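Local coordinates for protein phosphoserine aminotransferase (Bacillus circulans, PDB 2C0R) that catalyses the reversible, pyridoxal 5'-phosphate-dependent transamination between phosphoserine and 3-phosphohydroxypyruvate in serine biosynthesis, and a parallel step in pyridoxine biosynthesis, at residues L221-M224 against D228-V231. The protein carries 1 engineered substitution. Numbering follows the deposited sequence.
Sequences LPTM and DTYV
T229 and Y230, neighbours on helix 227-232, use their hydroxyls to hold two successive backbone carbonyls of the preceding loop. T229 OG1 donates to T223 O at 2.7 Å. This donor is tilted 25° from the carbonyl plane. Y230 OH donates to M224 O at 2.9 Å. It lies in the carbonyl plane, on a lone pair, with a C=O...donor angle of 134°. M224 O meets the tyrosine ring at its edge, 3.3 Å from Y230 CE1.

The side chains of the two threonines also meet. T223 CG2 lies 3.6 Å from T229 OG1, and the two CG2 methyls are 4.0 Å apart. T223 OG1 lies beside its backbone N (chi1 -57°), which puts CG2 anti to that N. This turns the methyl to T229 and leaves OG1 to bond E110 of the second subunit. M224 is bent at chi2 and chi3. The chain folds back and brings CE to 3.2 Å from Y230 OH, and its side chain crosses that of Y230 at about a right angle.

The Y230 side chain also touches M83 of helix 76-88 and L71 and I73 of strand 68-73. A phenylalanine in place of Y230 has no hydroxyl, and would probably leave M224 O without its donor and the M224 methyl without the oxygen it rests against.

M224 also touches N238, a pyridoxal phosphate-binding residue, and T79 of the second subunit. Two helix side chains thus bond to backbone carbonyls of the 3-10 segment that starts at T223, tying it to helix 227-232. The contact lies at the dimer interface of this class-V aminotransferase, with the M224 side chain about 6 Å from a bound pyridoxal phosphate at the nearest atoms.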
# COMPACT_ATOMS: atom_id res chain seq x y z
N LEU A 221 9.96 -17.84 6.34
CA LEU A 221 9.60 -16.66 5.60
C LEU A 221 9.39 -15.43 6.48
O LEU A 221 8.88 -15.63 7.59
CB LEU A 221 8.26 -16.87 4.87
CG LEU A 221 8.36 -17.81 3.66
CD1 LEU A 221 6.98 -17.97 3.03
CD2 LEU A 221 9.36 -17.34 2.62
N PRO A 222 9.68 -14.23 5.97
CA PRO A 222 9.31 -12.99 6.66
C PRO A 222 7.81 -13.10 6.98
O PRO A 222 7.03 -13.59 6.19
CB PRO A 222 9.62 -11.89 5.65
CG PRO A 222 10.64 -12.51 4.73
CD PRO A 222 10.30 -13.97 4.65
N THR A 223 7.47 -12.62 8.17
CA THR A 223 6.09 -12.64 8.63
C THR A 223 5.15 -12.06 7.58
O THR A 223 4.09 -12.59 7.30
CB THR A 223 5.95 -11.86 9.96
OG1 THR A 223 6.83 -12.47 10.90
CG2 THR A 223 4.51 -11.92 10.50
N MET A 224 5.57 -10.91 7.07
CA MET A 224 4.68 -10.22 6.13
C MET A 224 4.61 -10.92 4.78
O MET A 224 3.84 -10.48 3.93
CB MET A 224 5.19 -8.77 5.97
CG MET A 224 4.96 -7.98 7.25
SD MET A 224 3.25 -7.85 7.74
CE MET A 224 2.62 -6.90 6.33
N ASP A 228 -0.41 -17.18 5.81
CA ASP A 228 -1.20 -17.39 7.06
C ASP A 228 -1.17 -16.17 7.94
O ASP A 228 -2.10 -15.95 8.76
CB ASP A 228 -0.69 -18.67 7.73
CG ASP A 228 0.75 -18.68 8.20
OD1 ASP A 228 1.49 -17.68 8.11
OD2 ASP A 228 1.18 -19.77 8.65
N THR A 229 -0.17 -15.31 7.81
CA THR A 229 -0.23 -14.02 8.55
C THR A 229 -1.50 -13.26 8.21
O THR A 229 -2.11 -12.61 9.06
CB THR A 229 0.98 -13.14 8.20
OG1 THR A 229 2.11 -13.88 8.64
CG2 THR A 229 0.89 -11.76 8.87
N TYR A 230 -1.86 -13.24 6.92
CA TYR A 230 -3.07 -12.52 6.47
C TYR A 230 -4.30 -13.33 6.82
O TYR A 230 -5.29 -12.73 7.26
CB TYR A 230 -2.98 -12.19 4.97
CG TYR A 230 -1.78 -11.30 4.71
CD1 TYR A 230 -0.51 -11.80 4.49
CD2 TYR A 230 -1.95 -9.92 4.71
CE1 TYR A 230 0.56 -10.98 4.25
CE2 TYR A 230 -0.86 -9.06 4.49
CZ TYR A 230 0.38 -9.61 4.27
OH TYR A 230 1.46 -8.78 4.04
N VAL A 231 -4.26 -14.67 6.64
CA VAL A 231 -5.45 -15.43 6.91
C VAL A 231 -5.79 -15.37 8.40
O VAL A 231 -6.90 -15.06 8.78
CB VAL A 231 -5.32 -16.89 6.46
CG1 VAL A 231 -6.54 -17.69 6.92
CG2 VAL A 231 -5.11 -16.96 4.94